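Local coordinates for SPI-1 type 3 secretion system secretin (Salmonella enterica subsp. enterica serovar Typhimurium, PDB 4G08), which forms a ring-shaped multimer with an apparent central pore in the outer membrane, as part of the type III secretion system that injects effector proteins into host cells, at residues R89-V93 and V137-V141; S94-V98 and M147-D152; Y113-L119 and V130-Y136. The contacts are given in a common frame with arbitrary orientation. Residues are numbered along the deposited sequence.

Contact 1. Residues R89-V93 and V137-V141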
loop_
_atom_site.group_PDB
_atom_site.type_symbol
_atom_site.label_atom_id
_atom_site.label_comp_id
_atom_site.label_asym_id
_atom_site.label_seq_id
_atom_site.Cartn_x
_atom_site.Cartn_y
_atom_site.Cartn_z
ATOM N N ARG A 89 8.162 -2.700 -3.296
ATOM C CA ARG A 89 8.696 -4.039 -3.082
ATOM C C ARG A 89 8.072 -5.015 -4.060
ATOM O O ARG A 89 6.855 -5.040 -4.242
ATOM C CB ARG A 89 8.463 -4.518 -1.644
ATOM C CG ARG A 89 8.904 -5.966 -1.427
ATOM C CD ARG A 89 9.359 -6.315 -0.011
ATOM N NE ARG A 89 9.948 -7.674 0.017
ATOM C CZ ARG A 89 9.516 -8.663 0.819
ATOM N NH1 ARG A 89 8.808 -8.391 1.905
ATOM N NH2 ARG A 89 9.886 -9.917 0.582
ATOM N N ASN A 90 8.923 -5.709 -4.803
ATOM C CA ASN A 90 8.459 -6.738 -5.711
ATOM C C ASN A 90 8.780 -8.112 -5.158
ATOM O O ASN A 90 9.944 -8.453 -4.954
ATOM C CB ASN A 90 9.114 -6.572 -7.076
ATOM C CG ASN A 90 8.759 -5.260 -7.736
ATOM O OD1 ASN A 90 7.662 -5.090 -8.259
ATOM N ND2 ASN A 90 9.670 -4.305 -7.669
ATOM N N ALA A 91 7.742 -8.863 -4.827
ATOM C CA ALA A 91 7.925 -10.114 -4.127
ATOM C C ALA A 91 7.378 -11.278 -4.914
ATOM O O ALA A 91 6.451 -11.135 -5.711
ATOM C CB ALA A 91 7.261 -10.049 -2.773
ATOM N N VAL A 92 8.037 -12.412 -4.756
ATOM C CA VAL A 92 7.492 -13.685 -5.159
ATOM C C VAL A 92 7.309 -14.517 -3.904
ATOM O O VAL A 92 8.114 -14.426 -2.975
ATOM C CB VAL A 92 8.472 -14.422 -6.068
ATOM C CG1 VAL A 92 9.714 -14.806 -5.281
ATOM C CG2 VAL A 92 7.806 -15.639 -6.682
ATOM N N VAL A 93 6.132 -15.110 -3.782
ATOM C CA VAL A 93 5.683 -15.669 -2.521
ATOM C C VAL A 93 5.179 -17.073 -2.772
ATOM O O VAL A 93 4.490 -17.324 -3.761
ATOM C CB VAL A 93 4.534 -14.848 -1.923
ATOM C CG1 VAL A 93 4.206 -15.324 -0.524
ATOM C CG2 VAL A 93 4.895 -13.377 -1.904
ATOM N N VAL A 137 3.397 -5.487 1.321
ATOM C CA VAL A 137 3.983 -6.715 0.823
ATOM C C VAL A 137 4.462 -7.579 1.979
ATOM O O VAL A 137 4.247 -8.789 1.994
ATOM C CB VAL A 137 5.158 -6.414 -0.115
ATOM C CG1 VAL A 137 5.884 -7.697 -0.472
ATOM C CG2 VAL A 137 4.653 -5.726 -1.372
ATOM N N ASP A 138 4.980 -6.937 3.016
ATOM C CA ASP A 138 5.436 -7.663 4.194
ATOM C C ASP A 138 4.276 -8.405 4.843
ATOM O O ASP A 138 4.403 -9.558 5.251
ATOM C CB ASP A 138 6.045 -6.700 5.207
ATOM C CG ASP A 138 7.407 -6.196 4.786
ATOM O OD1 ASP A 138 7.969 -6.728 3.807
ATOM O OD2 ASP A 138 7.955 -5.327 5.495
ATOM N N MET A 139 3.137 -7.738 4.923
ATOM C CA MET A 139 1.926 -8.365 5.403
ATOM C C MET A 139 1.536 -9.537 4.517
ATOM O O MET A 139 1.182 -10.603 5.010
ATOM C CB MET A 139 0.805 -7.336 5.439
ATOM C CG MET A 139 -0.479 -7.821 6.079
ATOM S SD MET A 139 -1.609 -8.558 4.892
ATOM C CE MET A 139 -1.736 -7.199 3.746
ATOM N N VAL A 140 1.610 -9.365 3.203
ATOM C CA VAL A 140 1.131 -10.420 2.320
ATOM C C VAL A 140 2.006 -11.654 2.448
ATOM O O VAL A 140 1.519 -12.778 2.543
ATOM C CB VAL A 140 1.099 -9.979 0.854
ATOM C CG1 VAL A 140 0.845 -11.184 -0.024
ATOM C CG2 VAL A 140 0.018 -8.936 0.642
ATOM N N VAL A 141 3.306 -11.427 2.512
ATOM C CA VAL A 141 4.257 -12.501 2.692
ATOM C C VAL A 141 4.050 -13.216 4.020
ATOM O O VAL A 141 4.042 -14.445 4.069
ATOM C CB VAL A 141 5.676 -11.944 2.638
ATOM C CG1 VAL A 141 6.676 -12.994 3.081
ATOM C CG2 VAL A 141 5.978 -11.464 1.233
#

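Contact 2. Residues S94-V98 and M147-D152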
loop_
_atom_site.group_PDB
_atom_site.type_symbol
_atom_site.label_atom_id
_atom_site.label_comp_id
_atom_site.label_asym_id
_atom_site.label_seq_id
_atom_site.Cartn_x
_atom_site.Cartn_y
_atom_site.Cartn_z
ATOM N N SER A 94 5.635 -18.002 -1.945
ATOM C CA SER A 94 5.178 -19.380 -2.025
ATOM C C SER A 94 3.782 -19.492 -1.462
ATOM O O SER A 94 3.443 -18.869 -0.456
ATOM C CB SER A 94 6.116 -20.320 -1.266
ATOM O OG SER A 94 7.389 -20.376 -1.886
ATOM N N LEU A 95 2.961 -20.264 -2.156
ATOM C CA LEU A 95 1.637 -20.604 -1.679
ATOM C C LEU A 95 1.289 -22.018 -2.111
ATOM O O LEU A 95 0.631 -22.206 -3.130
ATOM C CB LEU A 95 0.611 -19.636 -2.264
ATOM C CG LEU A 95 -0.724 -19.637 -1.538
ATOM C CD1 LEU A 95 -0.550 -19.025 -0.163
ATOM C CD2 LEU A 95 -1.767 -18.878 -2.328
ATOM N N ARG A 96 1.786 -23.010 -1.382
ATOM C CA ARG A 96 1.700 -24.400 -1.841
ATOM C C ARG A 96 0.428 -25.140 -1.413
ATOM O O ARG A 96 0.058 -26.127 -2.048
ATOM C CB ARG A 96 2.913 -25.193 -1.370
ATOM C CG ARG A 96 4.222 -24.432 -1.419
ATOM C CD ARG A 96 4.777 -24.508 -2.823
ATOM N NE ARG A 96 5.999 -23.746 -3.006
ATOM C CZ ARG A 96 6.536 -23.524 -4.195
ATOM N NH1 ARG A 96 5.987 -24.063 -5.274
ATOM N NH2 ARG A 96 7.622 -22.784 -4.306
ATOM N N ASN A 97 -0.087 -24.827 -0.226
ATOM C CA ASN A 97 -1.097 -25.681 0.423
ATOM C C ASN A 97 -2.482 -25.061 0.516
ATOM O O ASN A 97 -3.392 -25.636 1.116
ATOM C CB ASN A 97 -0.637 -26.091 1.820
ATOM C CG ASN A 97 0.741 -26.709 1.809
ATOM O OD1 ASN A 97 1.053 -27.523 0.945
ATOM N ND2 ASN A 97 1.628 -26.181 2.641
ATOM N N VAL A 98 -2.652 -23.923 -0.140
ATOM C CA VAL A 98 -3.929 -23.233 -0.176
ATOM C C VAL A 98 -4.151 -22.668 -1.566
ATOM O O VAL A 98 -3.192 -22.358 -2.267
ATOM C CB VAL A 98 -3.923 -22.085 0.830
ATOM C CG1 VAL A 98 -4.905 -21.004 0.429
ATOM C CG2 VAL A 98 -4.242 -22.624 2.206
ATOM N N MET A 147 -0.395 -19.020 6.550
ATOM C CA MET A 147 -1.457 -19.850 6.013
ATOM C C MET A 147 -0.948 -21.139 5.373
ATOM O O MET A 147 -1.620 -22.168 5.439
ATOM C CB MET A 147 -2.308 -19.077 5.018
ATOM C CG MET A 147 -3.584 -19.822 4.688
ATOM S SD MET A 147 -4.856 -18.855 3.855
ATOM C CE MET A 147 -5.333 -17.756 5.181
ATOM N N ASP A 148 0.181 -21.073 4.683
ATOM C CA ASP A 148 0.707 -22.263 4.034
ATOM C C ASP A 148 1.101 -23.310 5.063
ATOM O O ASP A 148 0.783 -24.491 4.925
ATOM C CB ASP A 148 1.905 -21.909 3.161
ATOM C CG ASP A 148 1.792 -22.485 1.777
ATOM O OD1 ASP A 148 0.674 -22.899 1.404
ATOM O OD2 ASP A 148 2.829 -22.588 1.088
ATOM N N LYS A 149 1.760 -22.872 6.123
ATOM C CA LYS A 149 2.155 -23.801 7.158
ATOM C C LYS A 149 0.957 -24.468 7.808
ATOM O O LYS A 149 0.976 -25.665 8.082
ATOM C CB LYS A 149 2.977 -23.106 8.218
ATOM C CG LYS A 149 3.449 -24.091 9.256
ATOM C CD LYS A 149 4.268 -23.398 10.315
ATOM C CE LYS A 149 5.574 -22.913 9.721
ATOM N NZ LYS A 149 6.424 -24.056 9.288
ATOM N N GLN A 150 -0.032 -23.656 8.160
ATOM C CA GLN A 150 -1.141 -24.217 8.903
ATOM C C GLN A 150 -1.924 -25.237 8.049
ATOM O O GLN A 150 -2.801 -25.926 8.572
ATOM C CB GLN A 150 -2.035 -23.122 9.492
ATOM C CG GLN A 150 -1.419 -22.352 10.667
ATOM C CD GLN A 150 -0.441 -23.178 11.505
ATOM O OE1 GLN A 150 0.535 -22.602 12.028
ATOM N NE2 GLN A 150 -0.926 -24.303 12.028
ATOM N N ASN A 151 -1.698 -25.251 6.736
ATOM C CA ASN A 151 -2.407 -26.165 5.829
ATOM C C ASN A 151 -1.501 -27.264 5.318
ATOM O O ASN A 151 -1.873 -28.034 4.435
ATOM C CB ASN A 151 -2.966 -25.408 4.629
ATOM C CG ASN A 151 -4.239 -24.667 4.958
ATOM O OD1 ASN A 151 -5.318 -25.257 4.983
ATOM N ND2 ASN A 151 -4.103 -23.406 5.346
ATOM N N ASP A 152 -0.307 -27.333 5.877
ATOM C CA ASP A 152 0.676 -28.266 5.384
ATOM C C ASP A 152 0.472 -29.640 6.018
ATOM O O ASP A 152 1.080 -29.956 7.043
ATOM C CB ASP A 152 2.071 -27.728 5.664
ATOM C CG ASP A 152 3.154 -28.677 5.228
ATOM O OD1 ASP A 152 2.918 -29.479 4.299
ATOM O OD2 ASP A 152 4.257 -28.612 5.806
HETATM O O HOH W 1 1.258 -30.317 2.360
#

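Contact 3. Residues Y113-L119 and V130-Y136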
loop_
_atom_site.group_PDB
_atom_site.type_symbol
_atom_site.label_atom_id
_atom_site.label_comp_id
_atom_site.label_asym_id
_atom_site.label_seq_id
_atom_site.Cartn_x
_atom_site.Cartn_y
_atom_site.Cartn_z
ATOM N N TYR A 113 -6.432 -6.322 2.186
ATOM C CA TYR A 113 -6.188 -6.341 0.760
ATOM C C TYR A 113 -6.343 -4.937 0.185
ATOM O O TYR A 113 -7.072 -4.107 0.737
ATOM C CB TYR A 113 -7.164 -7.304 0.091
ATOM C CG TYR A 113 -7.035 -7.365 -1.398
ATOM C CD1 TYR A 113 -6.057 -8.135 -1.991
ATOM C CD2 TYR A 113 -7.917 -6.681 -2.215
ATOM C CE1 TYR A 113 -5.970 -8.237 -3.358
ATOM C CE2 TYR A 113 -7.829 -6.762 -3.584
ATOM C CZ TYR A 113 -6.844 -7.532 -4.149
ATOM O OH TYR A 113 -6.735 -7.601 -5.517
ATOM N N ASN A 114 -5.466 -4.602 -0.753
ATOM C CA ASN A 114 -5.553 -3.334 -1.455
ATOM C C ASN A 114 -5.643 -3.602 -2.935
ATOM O O ASN A 114 -4.718 -4.169 -3.507
ATOM C CB ASN A 114 -4.300 -2.511 -1.195
ATOM C CG ASN A 114 -4.392 -1.125 -1.774
ATOM O OD1 ASN A 114 -4.631 -0.951 -2.970
ATOM N ND2 ASN A 114 -4.217 -0.125 -0.929
ATOM N N LYS A 115 -6.721 -3.149 -3.566
ATOM C CA LYS A 115 -6.956 -3.470 -4.959
ATOM C C LYS A 115 -5.900 -2.935 -5.933
ATOM O O LYS A 115 -5.766 -3.416 -7.021
ATOM C CB LYS A 115 -8.332 -3.011 -5.411
ATOM C CG LYS A 115 -8.515 -1.552 -5.403
ATOM C CD LYS A 115 -9.649 -1.146 -6.291
ATOM C CE LYS A 115 -10.245 0.154 -5.833
ATOM N NZ LYS A 115 -9.879 1.302 -6.658
ATOM N N ASN A 116 -5.176 -1.928 -5.490
ATOM C CA ASN A 116 -4.152 -1.316 -6.323
ATOM C C ASN A 116 -2.916 -2.200 -6.444
ATOM O O ASN A 116 -2.117 -2.037 -7.366
ATOM C CB ASN A 116 -3.770 0.047 -5.757
ATOM C CG ASN A 116 -4.937 1.015 -5.748
ATOM O OD1 ASN A 116 -5.522 1.304 -6.790
ATOM N ND2 ASN A 116 -5.365 1.409 -4.557
ATOM N N TYR A 117 -2.791 -3.157 -5.534
ATOM C CA TYR A 117 -1.619 -4.030 -5.493
ATOM C C TYR A 117 -2.030 -5.492 -5.417
ATOM O O TYR A 117 -1.863 -6.143 -4.387
ATOM C CB TYR A 117 -0.719 -3.668 -4.315
ATOM C CG TYR A 117 -0.487 -2.185 -4.174
ATOM C CD1 TYR A 117 0.224 -1.475 -5.130
ATOM C CD2 TYR A 117 -1.014 -1.489 -3.107
ATOM C CE1 TYR A 117 0.380 -0.105 -5.029
ATOM C CE2 TYR A 117 -0.883 -0.124 -3.009
ATOM C CZ TYR A 117 -0.214 0.568 -3.985
ATOM O OH TYR A 117 -0.102 1.935 -3.864
ATOM N N PRO A 118 -2.611 -6.003 -6.508
ATOM C CA PRO A 118 -3.252 -7.302 -6.508
ATOM C C PRO A 118 -2.250 -8.442 -6.528
ATOM O O PRO A 118 -1.092 -8.254 -6.899
ATOM C CB PRO A 118 -4.061 -7.286 -7.805
ATOM C CG PRO A 118 -3.279 -6.408 -8.707
ATOM C CD PRO A 118 -2.739 -5.330 -7.813
ATOM N N LEU A 119 -2.690 -9.603 -6.065
ATOM C CA LEU A 119 -1.901 -10.819 -6.151
ATOM C C LEU A 119 -1.981 -11.347 -7.570
ATOM O O LEU A 119 -3.056 -11.373 -8.163
ATOM C CB LEU A 119 -2.473 -11.867 -5.202
ATOM C CG LEU A 119 -1.970 -11.808 -3.767
ATOM C CD1 LEU A 119 -1.925 -10.386 -3.249
ATOM C CD2 LEU A 119 -2.832 -12.674 -2.872
ATOM N N VAL A 130 3.496 -10.249 -6.014
ATOM C CA VAL A 130 2.828 -9.082 -5.496
ATOM C C VAL A 130 3.835 -7.954 -5.427
ATOM O O VAL A 130 5.024 -8.183 -5.198
ATOM C CB VAL A 130 2.227 -9.340 -4.106
ATOM C CG1 VAL A 130 3.308 -9.753 -3.127
ATOM C CG2 VAL A 130 1.473 -8.110 -3.616
ATOM N N SER A 131 3.389 -6.778 -5.851
ATOM C CA SER A 131 4.254 -5.616 -5.917
ATOM C C SER A 131 3.502 -4.417 -5.362
ATOM O O SER A 131 2.352 -4.153 -5.738
ATOM C CB SER A 131 4.679 -5.344 -7.362
ATOM O OG SER A 131 5.413 -6.433 -7.899
ATOM N N GLY A 132 4.094 -3.774 -4.371
ATOM C CA GLY A 132 3.444 -2.651 -3.731
ATOM C C GLY A 132 4.249 -2.105 -2.585
ATOM O O GLY A 132 5.430 -2.411 -2.441
ATOM N N PRO A 133 3.595 -1.320 -1.734
ATOM C CA PRO A 133 4.285 -0.700 -0.617
ATOM C C PRO A 133 4.891 -1.751 0.289
ATOM O O PRO A 133 4.258 -2.762 0.576
ATOM C CB PRO A 133 3.178 0.047 0.120
ATOM C CG PRO A 133 2.099 0.244 -0.871
ATOM C CD PRO A 133 2.232 -0.802 -1.928
ATOM N N PRO A 134 6.081 -1.474 0.817
ATOM C CA PRO A 134 6.751 -2.449 1.647
ATOM C C PRO A 134 5.903 -2.939 2.816
ATOM O O PRO A 134 5.796 -4.142 3.046
ATOM C CB PRO A 134 7.969 -1.684 2.145
ATOM C CG PRO A 134 8.297 -0.770 1.019
ATOM C CD PRO A 134 6.997 -0.418 0.356
ATOM N N VAL A 135 5.232 -2.033 3.503
ATOM C CA VAL A 135 4.421 -2.451 4.626
ATOM C C VAL A 135 3.311 -3.422 4.198
ATOM O O VAL A 135 2.969 -4.350 4.933
ATOM C CB VAL A 135 3.792 -1.251 5.320
ATOM C CG1 VAL A 135 2.848 -0.556 4.364
ATOM C CG2 VAL A 135 3.067 -1.706 6.567
ATOM N N TYR A 136 2.786 -3.236 2.993
ATOM C CA TYR A 136 1.755 -4.128 2.453
ATOM C C TYR A 136 2.319 -5.497 2.085
ATOM O O TYR A 136 1.769 -6.536 2.458
ATOM C CB TYR A 136 1.112 -3.485 1.228
ATOM C CG TYR A 136 0.076 -4.340 0.557
ATOM C CD1 TYR A 136 -1.136 -4.607 1.168
ATOM C CD2 TYR A 136 0.265 -4.770 -0.740
ATOM C CE1 TYR A 136 -2.083 -5.383 0.543
ATOM C CE2 TYR A 136 -0.685 -5.509 -1.385
ATOM C CZ TYR A 136 -1.849 -5.822 -0.737
ATOM O OH TYR A 136 -2.824 -6.488 -1.439
HETATM O O HOH W 2 0.998 -6.769 -7.347
#

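Contact 1. Residues R89-V93 and V137-V141
Four small apolar side chains make the centre of this contact. A91 CB lies 3.6 Å from V137 CG1 and 4.4 Å from V141 CG2, so the alanine faces two valines one helical turn apart. That spacing is fixed by the helix itself, where V141 N donates to V137 O at 2.8 Å. V93 continues the row: its CG2 is 3.8 Å from V141 CG2. The CA-to-CB bonds of R89, A91 and V93 point toward the helix and those of N90 and V92 away, the alternation expected of a strand with one face against a helix. The segment axes are nearly parallel, at 6°, and approach to 9.7 Å, so contact persists from R89 beside V137 (CA atoms 6.7 Å apart) to V93 beside V141 (6.3 Å). Here the first strand and last helix of a beta-alpha-beta-beta-alpha unit pack together, the order of the ring-building motif, in the periplasmic domain of InvG. Backbone hydrogen bonds to G132, V130 and F128 join strand 89-94 to the antiparallel strand 127-132. Further out, the extended R89 side chain runs along the helix. Its CG is 3.6 Å from V137 CG1, and this methyl covers one face of the guanidinium. At the guanidinium edge R89 NH1 meets D138 OD1 at 2.7 Å, a salt bridge whose hydrogen bond is weak, with an N-H...O angle of 128°.

Contact 2. Residues S94-V98 and M147-D152
D148 gives up the most surface here (96 Å²), followed by N97 (89 Å²) and V98 (60 Å²), and the contact can be read through these three. The D148 carboxylate receives two consecutive backbone amides of the loop: R96 N donates to D148 OD2 at 2.7 Å with an N-H...O angle of 173°, and N97 N to D148 OD1 at 2.6 Å and 163°. With both angles close to linear, the carboxylate spans the two successive amides of the loop after strand 89-94. N97 adds a third bond of the same polarity, from N97 ND2 to the main-chain D148 O at 3.0 Å and 169°. This carbonyl also accepts from N151 N at 3.2 Å. The other end of the N97 amide reaches D152 through water: water 1 donates to N97 OD1 at 3.1 Å and to D152 OD1 at 2.7 Å. V98 supplies the apolar part, with its CG2 3.8 Å from M147 CG. The same V98 CG2 also comes within 3.2 Å of a polar group, N151 ND2, which itself donates to M147 O at 2.8 Å.

The contact thus ties the connection between the first strand and first helix of the ring-building motif to the C-terminal end of its last helix. L95, V98 and M147 all pack on F103 of helix 100-109, M147 also touches F106, and a backbone hydrogen bond between L95 and G126 joins the loop to the residues just ahead of strand 127-132.

Contact 3. Residues Y113-L119 and V130-Y136
In this ring-building motif, the loop from helix 100-109 to strand 120-121 packs on the junction between strand 127-132 and helix 134-150. Y117, at chi1 -46° (m), lays its ring against that junction: P133 CD is 3.3 Å from the ring centroid and 11° off the normal, a CH-pi contact. G132 lies beside it, and an ideal CB there would come within 2.8 Å of Y117 CG, a clash. Y117 OH is hydrogen-bonded to W73 N of strand 71-75, in the N0 domain. Y136, with chi1 at 178° (t), extends from the helix to the loop, so that N114 CB covers one ring face and Y117 CB packs 3.5 Å from Y136 CE2. N114, also t, turns back on its own loop: N114 OD1 accepts from N116 N at 2.8 Å, an Asx turn within the type I turn N114-Y117. At its tip Y136 OH donates to Y117 O at 3.1 Å and accepts a weak hydrogen bond from N114 N at 3.3 Å.

How the contacts relate
All three contacts use helix 134-150, and each pairs it with a different part of one ring-building motif. Contact 3 lies nearest the middle of the chain (5 Å from its centre), has no exposed touching residue, and is dominated by aromatic rings beside strand 71-75 of the N0 domain. Contact 1, its neighbour at 8 Å between centres, is a valine-rich sheet-to-helix interface with a charged pair at its edge; the two join through probable hydrogen bonds, A91 N to V130 O (2.8 Å) and N90 OD1 with S131 OG (2.6 Å). Contact 2 sits at the far end, 24 Å from the chain centre and more exposed, and relies chiefly on backbone amides, a carboxylate and water.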